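Local coordinates for protein probable starch synthase 4, chloroplastic/amyloplastic (Arabidopsis thaliana, PDB 6GNE) that is a probable plastid starch synthase with the two-domain GT-B fold of glycosyltransferases, holding adenosine-5'-diphosphate and glycans in its pockets, at residues D63-D68 / I84-V89; G259-I264 / T402-M407; S424-D429 / F437-T442. One frame throughout, in Å; residues are numbered along the deposited sequence.

Interaction 1 of 3, residues D63-D68 / I84-V89; sequences DLRALD and IWIGTV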
# COMPACT_ATOMS: atom_id res chain seq x y z
N ASP A 63 -11.14 -21.20 -8.68
CA ASP A 63 -11.96 -21.21 -9.89
C ASP A 63 -11.44 -20.29 -10.99
O ASP A 63 -12.19 -19.56 -11.57
CB ASP A 63 -13.43 -20.84 -9.57
CG ASP A 63 -13.96 -21.55 -8.35
OD1 ASP A 63 -14.23 -22.74 -8.45
OD2 ASP A 63 -14.15 -20.89 -7.31
N LEU A 64 -10.15 -20.33 -11.25
CA LEU A 64 -9.54 -19.52 -12.30
C LEU A 64 -9.85 -20.13 -13.63
O LEU A 64 -9.58 -21.31 -13.83
CB LEU A 64 -8.04 -19.47 -12.11
CG LEU A 64 -7.27 -18.71 -13.16
CD1 LEU A 64 -7.72 -17.27 -13.13
CD2 LEU A 64 -5.79 -18.83 -12.91
N ARG A 65 -10.42 -19.35 -14.54
CA ARG A 65 -10.76 -19.86 -15.88
C ARG A 65 -10.78 -18.77 -16.89
O ARG A 65 -11.05 -17.61 -16.56
CB ARG A 65 -12.08 -20.65 -15.91
CG ARG A 65 -13.08 -20.24 -14.85
CD ARG A 65 -14.31 -21.15 -14.72
NE ARG A 65 -15.48 -20.27 -14.85
CZ ARG A 65 -16.14 -19.99 -15.99
NH1 ARG A 65 -15.81 -20.57 -17.16
NH2 ARG A 65 -17.14 -19.11 -15.97
N ALA A 66 -10.44 -19.17 -18.11
CA ALA A 66 -10.44 -18.29 -19.27
C ALA A 66 -11.81 -18.34 -19.88
O ALA A 66 -12.32 -19.42 -20.16
CB ALA A 66 -9.38 -18.72 -20.29
N LEU A 67 -12.41 -17.17 -20.06
CA LEU A 67 -13.72 -17.08 -20.66
C LEU A 67 -13.59 -17.22 -22.16
O LEU A 67 -12.53 -16.95 -22.74
CB LEU A 67 -14.38 -15.75 -20.31
CG LEU A 67 -14.69 -15.55 -18.83
CD1 LEU A 67 -15.34 -14.18 -18.66
CD2 LEU A 67 -15.53 -16.70 -18.23
N ASP A 68 -14.70 -17.63 -22.77
CA ASP A 68 -14.76 -17.82 -24.20
C ASP A 68 -14.93 -16.50 -24.93
O ASP A 68 -14.48 -16.40 -26.08
CB ASP A 68 -15.87 -18.80 -24.51
CG ASP A 68 -15.50 -20.16 -24.07
OD1 ASP A 68 -14.55 -20.68 -24.67
OD2 ASP A 68 -16.09 -20.68 -23.10
N ILE A 84 -10.06 -12.77 -21.37
CA ILE A 84 -10.58 -12.44 -20.05
C ILE A 84 -10.57 -13.70 -19.17
O ILE A 84 -11.04 -14.78 -19.59
CB ILE A 84 -12.00 -11.86 -20.14
CG1 ILE A 84 -12.04 -10.69 -21.14
CG2 ILE A 84 -12.50 -11.39 -18.78
CD1 ILE A 84 -10.95 -9.65 -20.95
N TRP A 85 -10.03 -13.55 -17.95
CA TRP A 85 -10.03 -14.62 -16.96
C TRP A 85 -10.87 -14.19 -15.78
O TRP A 85 -10.91 -13.01 -15.47
CB TRP A 85 -8.61 -14.91 -16.49
CG TRP A 85 -7.68 -15.42 -17.53
CD1 TRP A 85 -7.21 -14.73 -18.62
CD2 TRP A 85 -7.09 -16.72 -17.60
NE1 TRP A 85 -6.38 -15.51 -19.35
CE2 TRP A 85 -6.28 -16.74 -18.75
CE3 TRP A 85 -7.16 -17.85 -16.79
CZ2 TRP A 85 -5.55 -17.87 -19.12
CZ3 TRP A 85 -6.44 -18.95 -17.15
CH2 TRP A 85 -5.65 -18.96 -18.32
N ILE A 86 -11.53 -15.15 -15.11
CA ILE A 86 -12.15 -14.84 -13.80
C ILE A 86 -11.70 -15.81 -12.76
O ILE A 86 -11.35 -16.93 -13.05
CB ILE A 86 -13.71 -14.80 -13.81
CG1 ILE A 86 -14.34 -16.19 -13.92
CG2 ILE A 86 -14.22 -13.91 -14.93
CD1 ILE A 86 -15.85 -16.19 -14.14
N GLY A 87 -11.78 -15.36 -11.53
CA GLY A 87 -11.38 -16.15 -10.39
C GLY A 87 -11.86 -15.47 -9.15
O GLY A 87 -12.36 -14.35 -9.20
N THR A 88 -11.70 -16.13 -8.03
CA THR A 88 -12.14 -15.58 -6.76
C THR A 88 -10.93 -15.54 -5.86
O THR A 88 -10.23 -16.54 -5.69
CB THR A 88 -13.27 -16.41 -6.17
OG1 THR A 88 -14.36 -16.45 -7.11
CG2 THR A 88 -13.77 -15.80 -4.88
N VAL A 89 -10.65 -14.33 -5.37
CA VAL A 89 -9.48 -14.07 -4.55
C VAL A 89 -10.01 -13.53 -3.23
O VAL A 89 -10.53 -12.40 -3.15
CB VAL A 89 -8.53 -13.06 -5.21
CG1 VAL A 89 -7.32 -12.81 -4.31
CG2 VAL A 89 -8.11 -13.54 -6.59
O HOH W 1 -11.58 -14.38 -23.28
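Ala66 faces Trp85 as an antiparallel non-hydrogen-bonded pair, its methyl resting on the indole: Ala66 CB is 3.9 Å from the centroid of the six-membered ring of Trp85 and nearly on the ring normal, a CH-pi contact. A small residue suits this place, because a single methyl group covers the ring centre. Leu64 joins it on the same side of the hairpin. With CG anti to its backbone N (chi1 178°), it crosses the indole obliquely, and Leu64 CG comes within 3.7 Å of Trp85 CE3. On the other face the neighbouring pair, Arg65 and Ile86, run side by side, with Arg65 NH2 3.7 Å from Ile86 CD1. Leu67 packs at about a right angle to the same isoleucine, its CD1 3.9 Å from Ile86 CG2, and also touches Ile84 CG2.

Three backbone bonds set this register. Arg65 N to Ile86 O (3.0 Å) and Ile86 N to Arg65 O (2.9 Å) close one ring of the ladder, and Leu67 N to Ile84 O (2.8 Å) follows. A water then bridges Leu67 O and Ile84 N. Farther out, Trp85 NE1 hydrogen-bonds to Glu98 OE1 and the indole makes a cation-pi contact with Lys52, while Ile84 and Ile86 lean on His95 of strand 92-100. The arrangement is a beta hairpin, strands 64-75 and 78-89, extending the mixed sheet of the N-terminal half of this GT-B fold.

Interaction 2 of 3, residues G259-I264 / T402-M407; sequences GILNGI and TQMIAM. With ADP (adenosine-5'-diphosphate), chain F; AC1 (4,6-dideoxy-4-{[(1S,4R,5S,6S)-4,5,6-trihydroxy-3-(hydroxymethyl)cyclohex-2-en-1-yl]amino}-alpha-D-glucopyranose), chain C.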
# COMPACT_ATOMS: atom_id res chain seq x y z
N GLY A 259 -8.58 12.92 2.91
CA GLY A 259 -7.63 11.91 3.35
C GLY A 259 -8.29 10.97 4.33
O GLY A 259 -8.87 11.42 5.31
N ILE A 260 -8.18 9.67 4.08
CA ILE A 260 -8.82 8.64 4.91
C ILE A 260 -7.76 7.60 5.24
O ILE A 260 -7.21 6.95 4.33
CB ILE A 260 -9.97 7.94 4.17
CG1 ILE A 260 -11.12 8.90 3.88
CG2 ILE A 260 -10.49 6.75 4.98
CD1 ILE A 260 -12.14 8.33 2.88
N LEU A 261 -7.53 7.41 6.54
CA LEU A 261 -6.52 6.48 7.03
C LEU A 261 -6.86 5.06 6.62
O LEU A 261 -7.96 4.58 6.92
CB LEU A 261 -6.40 6.55 8.56
CG LEU A 261 -5.18 5.87 9.20
CD1 LEU A 261 -3.83 6.45 8.74
CD2 LEU A 261 -5.34 5.93 10.71
N ASN A 262 -5.94 4.40 5.90
CA ASN A 262 -6.12 2.99 5.56
C ASN A 262 -6.36 2.15 6.85
O ASN A 262 -5.80 2.45 7.92
CB ASN A 262 -4.88 2.41 4.88
CG ASN A 262 -4.62 2.98 3.50
OD1 ASN A 262 -3.46 2.95 3.05
ND2 ASN A 262 -5.66 3.41 2.79
N GLY A 263 -7.23 1.15 6.76
CA GLY A 263 -7.16 0.01 7.66
C GLY A 263 -6.25 -1.08 7.11
O GLY A 263 -5.58 -0.92 6.10
N ILE A 264 -6.22 -2.20 7.84
CA ILE A 264 -5.62 -3.46 7.38
C ILE A 264 -6.67 -4.55 7.51
O ILE A 264 -7.62 -4.46 8.32
CB ILE A 264 -4.34 -3.86 8.17
CG1 ILE A 264 -4.62 -4.07 9.65
CG2 ILE A 264 -3.26 -2.79 8.02
CD1 ILE A 264 -3.46 -4.66 10.41
N THR A 402 2.66 -1.27 7.76
CA THR A 402 3.50 -2.15 8.57
C THR A 402 3.44 -1.83 10.08
O THR A 402 3.50 -2.74 10.91
CB THR A 402 4.93 -2.10 8.10
OG1 THR A 402 5.41 -0.75 8.20
CG2 THR A 402 5.05 -2.63 6.64
N GLN A 403 3.28 -0.55 10.41
CA GLN A 403 3.10 -0.17 11.81
C GLN A 403 1.77 -0.69 12.39
O GLN A 403 1.69 -1.01 13.57
CB GLN A 403 3.22 1.35 12.01
CG GLN A 403 1.98 2.23 11.73
CD GLN A 403 1.80 2.58 10.27
OE1 GLN A 403 2.42 1.97 9.38
NE2 GLN A 403 0.97 3.58 10.02
N MET A 404 0.74 -0.75 11.56
CA MET A 404 -0.54 -1.28 11.98
C MET A 404 -0.46 -2.80 12.16
O MET A 404 -0.93 -3.34 13.18
CB MET A 404 -1.63 -0.92 10.98
CG MET A 404 -1.81 0.58 10.77
SD MET A 404 -3.19 1.01 9.71
CE MET A 404 -2.86 2.72 9.36
N ILE A 405 0.20 -3.48 11.21
CA ILE A 405 0.37 -4.92 11.30
C ILE A 405 1.23 -5.23 12.52
O ILE A 405 0.87 -6.12 13.30
CB ILE A 405 1.03 -5.54 10.04
CG1 ILE A 405 0.21 -5.25 8.76
CG2 ILE A 405 1.24 -7.04 10.18
CD1 ILE A 405 0.94 -5.53 7.47
N ALA A 406 2.35 -4.51 12.70
CA ALA A 406 3.18 -4.74 13.87
C ALA A 406 2.37 -4.67 15.18
O ALA A 406 2.42 -5.58 16.00
CB ALA A 406 4.33 -3.76 13.91
N MET A 407 1.60 -3.60 15.36
CA MET A 407 0.81 -3.46 16.58
C MET A 407 -0.26 -4.56 16.73
O MET A 407 -0.55 -5.03 17.83
CB MET A 407 0.15 -2.09 16.62
CG MET A 407 1.14 -0.99 16.93
SD MET A 407 0.40 0.60 17.24
CE MET A 407 -0.02 1.11 15.57
PB ADP F . 4.68 0.67 0.85
O1B ADP F . 3.32 0.69 0.20
O2B ADP F . 5.55 -0.51 0.54
O3B ADP F . 5.41 1.97 0.62
PA ADP F . 3.11 0.01 3.18
O1A ADP F . 3.45 -0.00 4.65
O2A ADP F . 1.88 0.80 2.83
O3A ADP F . 4.43 0.57 2.44
O5' ADP F . 2.91 -1.47 2.61
C5' ADP F . 3.92 -2.47 2.71
C4' ADP F . 3.40 -3.92 2.61
O4' ADP F . 4.36 -4.74 1.93
C3' ADP F . 3.23 -4.59 3.95
O3' ADP F . 2.25 -5.61 3.83
C2' ADP F . 4.56 -5.24 4.20
O2' ADP F . 4.49 -6.33 5.10
C1' ADP F . 4.91 -5.70 2.82
N9 ADP F . 6.37 -5.79 2.56
C8 ADP F . 7.21 -4.78 2.30
N7 ADP F . 8.45 -5.25 2.07
C5 ADP F . 8.42 -6.59 2.18
C6 ADP F . 9.40 -7.72 2.07
N6 ADP F . 10.70 -7.47 1.79
N1 ADP F . 8.92 -8.98 2.26
C2 ADP F . 7.62 -9.20 2.56
N3 ADP F . 6.70 -8.23 2.68
C4 ADP F . 7.04 -6.93 2.51
C1 AC1 C . 3.39 1.71 -6.01
O2 AC1 C . 1.98 3.58 -6.63
C2 AC1 C . 2.26 2.64 -5.57
C4A AC1 C . 0.74 3.61 1.57
C3 AC1 C . 2.58 3.33 -4.24
O3 AC1 C . 1.45 4.12 -3.89
C4 AC1 C . 2.91 2.28 -3.17
N4A AC1 C . 3.16 2.82 -1.83
C5 AC1 C . 4.10 1.49 -3.72
O5 AC1 C . 3.73 0.83 -4.93
C6 AC1 C . 4.57 0.38 -2.79
C1B AC1 C . 2.17 3.56 -1.03
C2B AC1 C . 2.77 4.28 0.21
O2B AC1 C . 4.21 4.30 0.22
C3B AC1 C . 2.25 3.77 1.55
O3B AC1 C . 2.55 4.78 2.51
O4 AC1 C . 0.35 3.04 2.82
C5B AC1 C . 0.25 2.80 0.41
C7B AC1 C . 0.94 2.73 -0.74
C6B AC1 C . -1.07 2.08 0.50
O6B AC1 C . -2.15 3.01 0.66
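The flat groups here both belong to Asn262, which meets Met404 through its backbone carbonyl and holds a ligand through its side-chain amide. Met404 CE lies 3.3 Å from Asn262 O, and Asn262 OD1 accepts a hydrogen bond from O6B of AC1 at 2.7 Å. An asparagine thus serves both the loop and the glycan pocket.

Methionine suits its place because its chain, extended beyond CG (chi2 -175°, chi3 -166°), carries the methyl across to the loop, where Met404 CE lies 3.9 Å from Leu261 CD1. Ile264 packs nearer the helix. Its CG2 is 3.9 Å from Met404 CB, and its CD1 is 4.1 Å from Ile405 CG1. Ile405 CD1 in turn lies 3.9 Å from O3' of ADP, and Thr402 N gives a weak hydrogen bond to ADP O1A at 3.5 Å, so the start of helix 402-408 points an N-H at the phosphate and may help to offset its charge. Leu401 N also binds ADP.

No hydrogen bond joins loop and helix directly. The contact is built mainly from apolar side chains, whose packing has little directional demand, while Asn262 OD1 and Thr402 N are directed to the two ligands.

Interaction 3 of 3, residues S424-D429 / F437-T442; sequences SVFDID and FQNGFT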
# COMPACT_ATOMS: atom_id res chain seq x y z
N SER A 424 -1.35 7.31 13.23
CA SER A 424 -1.47 5.97 13.83
C SER A 424 -0.48 5.61 14.98
O SER A 424 -0.68 4.62 15.68
CB SER A 424 -1.30 4.95 12.72
OG SER A 424 -0.10 5.20 12.00
N VAL A 425 0.60 6.40 15.15
CA VAL A 425 1.61 6.12 16.17
C VAL A 425 1.77 7.32 17.10
O VAL A 425 2.04 8.42 16.68
CB VAL A 425 2.97 5.73 15.56
CG1 VAL A 425 3.92 5.22 16.64
CG2 VAL A 425 2.79 4.62 14.55
N PHE A 426 1.60 7.05 18.39
CA PHE A 426 1.55 8.06 19.44
C PHE A 426 2.48 7.65 20.60
O PHE A 426 2.29 6.62 21.25
CB PHE A 426 0.11 8.19 19.93
CG PHE A 426 -0.87 8.52 18.85
CD1 PHE A 426 -1.04 9.84 18.42
CD2 PHE A 426 -1.60 7.51 18.24
CE1 PHE A 426 -1.95 10.15 17.42
CE2 PHE A 426 -2.52 7.80 17.21
CZ PHE A 426 -2.70 9.12 16.81
N ASP A 427 3.45 8.51 20.87
CA ASP A 427 4.47 8.30 21.90
C ASP A 427 3.87 8.16 23.31
O ASP A 427 3.12 9.04 23.76
CB ASP A 427 5.47 9.47 21.86
CG ASP A 427 6.76 9.17 22.57
OD1 ASP A 427 6.83 9.35 23.81
OD2 ASP A 427 7.73 8.78 21.88
N ILE A 428 4.24 7.08 23.99
CA ILE A 428 3.79 6.83 25.38
C ILE A 428 4.35 7.80 26.44
O ILE A 428 3.76 7.92 27.50
CB ILE A 428 4.01 5.37 25.86
CG1 ILE A 428 5.50 5.08 26.11
CG2 ILE A 428 3.44 4.39 24.84
CD1 ILE A 428 5.83 3.65 26.54
N ASP A 429 5.45 8.49 26.14
CA ASP A 429 6.00 9.52 27.03
C ASP A 429 5.51 10.97 26.76
O ASP A 429 5.89 11.86 27.49
CB ASP A 429 7.54 9.44 27.06
CG ASP A 429 8.08 8.08 27.62
OD1 ASP A 429 7.48 7.44 28.52
OD2 ASP A 429 9.16 7.62 27.14
N PHE A 437 -4.80 6.66 23.03
CA PHE A 437 -4.13 6.58 21.73
C PHE A 437 -2.68 6.12 21.85
O PHE A 437 -2.16 5.53 20.90
CB PHE A 437 -4.25 7.90 20.96
CG PHE A 437 -5.68 8.33 20.74
CD1 PHE A 437 -6.55 7.53 19.98
CD2 PHE A 437 -6.18 9.51 21.33
CE1 PHE A 437 -7.88 7.92 19.77
CE2 PHE A 437 -7.52 9.88 21.14
CZ PHE A 437 -8.36 9.10 20.36
N GLN A 438 -2.06 6.36 22.99
CA GLN A 438 -0.63 6.09 23.22
C GLN A 438 -0.29 4.61 22.93
O GLN A 438 -0.84 3.72 23.55
CB GLN A 438 -0.22 6.48 24.66
CG GLN A 438 -0.22 7.99 24.92
CD GLN A 438 0.25 8.41 26.32
OE1 GLN A 438 -0.10 7.80 27.32
NE2 GLN A 438 1.02 9.49 26.37
N ASN A 439 0.60 4.36 21.98
CA ASN A 439 0.87 2.99 21.54
C ASN A 439 2.28 2.68 21.13
O ASN A 439 2.53 1.58 20.67
CB ASN A 439 -0.07 2.63 20.38
CG ASN A 439 0.10 3.55 19.18
OD1 ASN A 439 1.06 4.35 19.11
ND2 ASN A 439 -0.82 3.44 18.22
N GLY A 440 3.22 3.61 21.28
CA GLY A 440 4.57 3.39 20.75
C GLY A 440 5.52 4.53 21.05
O GLY A 440 5.42 5.20 22.08
N PHE A 441 6.46 4.73 20.14
CA PHE A 441 7.50 5.75 20.30
C PHE A 441 7.69 6.48 19.00
O PHE A 441 7.71 5.86 17.95
CB PHE A 441 8.82 5.08 20.68
CG PHE A 441 8.75 4.33 21.97
CD1 PHE A 441 8.38 3.01 21.98
CD2 PHE A 441 9.06 4.96 23.15
CE1 PHE A 441 8.30 2.31 23.16
CE2 PHE A 441 8.99 4.27 24.35
CZ PHE A 441 8.58 2.94 24.35
N THR A 442 7.79 7.82 19.08
CA THR A 442 7.98 8.65 17.89
C THR A 442 9.14 9.61 18.02
O THR A 442 9.65 9.84 19.08
CB THR A 442 6.68 9.44 17.53
OG1 THR A 442 6.37 10.45 18.50
CG2 THR A 442 5.47 8.51 17.37
O HOH W 2 3.82 10.85 18.93
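Asp427 and Gly440 form a single backbone bridge, with Ile428 N donating to Gly440 O at 2.9 Å, while Phe426 O accepts two N-H groups, that of Asn439 in the carbonyl plane at 2.9 Å and that of Gly440 from above it. The Asn439 side chain adds a second clasp. With CG set between the backbone N and the carbonyl carbon (chi1 60°), its amide turns to the other segment and uses both ends: Asn439 ND2 donates to Ser424 O at 2.8 Å, and Asn439 OD1 accepts from Phe426 N, also at 2.8 Å, in a nearly straight bond. Asparagine fits because its short amide can act at once as donor and acceptor to a backbone.

These bonds tie the loop leaving helix 419-424 to the approach of strand 441-443, completing a beta-alpha-beta crossover from strand 412-416 to its parallel neighbour, an outermost strand of the six-stranded sheet in this half of the GT-B fold.

Asp427 works with both carboxylate oxygens. OD1 accepts the N-H of Asp429, an Asx turn, while OD2 uses its anti lone pair for Thr442 N at 3.0 Å. Arg457 of helix 448-464 forms salt bridges with Asp427 OD2 and Asp429 OD2, which probably favours the ionised form of both acids. A water links Asp427 N to Thr442 OG1.

Apolar contacts fill in around this network. Phe437 CB lies over one face of the Phe426 ring, offset toward its rim, in a CH-pi contact 4.1 Å from the centroid. Val425 and Thr442 slide past each other in opposite directions, Val425 CG1 3.7 Å from Thr442 CG2. Ile428 crosses the Phe441 ring obliquely, its CD1 3.6 Å from Phe441 CZ, and Phe441 packs on Ala458.

Overall arrangement
The three contacts follow one another along the chain. Interaction 1 belongs to a surface hairpin of the N-terminal mixed sheet, whose strand 257-259 leads into the loop of interaction 2. Interaction 2 brings that loop to helix 402-408 of the other half, close to the ligands, and interaction 3 lies farther into that half at the margin of its parallel sheet. Centres of interactions 1 and 3 are about 45 Å apart, on opposite sides of the chain's centre, whereas 2 and 3 are about 14 Å apart and touch: Gln403 meets Ser424, and Met407 packs on Asn439. Helix 402-408 therefore connects the ligand-lined contact with the crossover behind it.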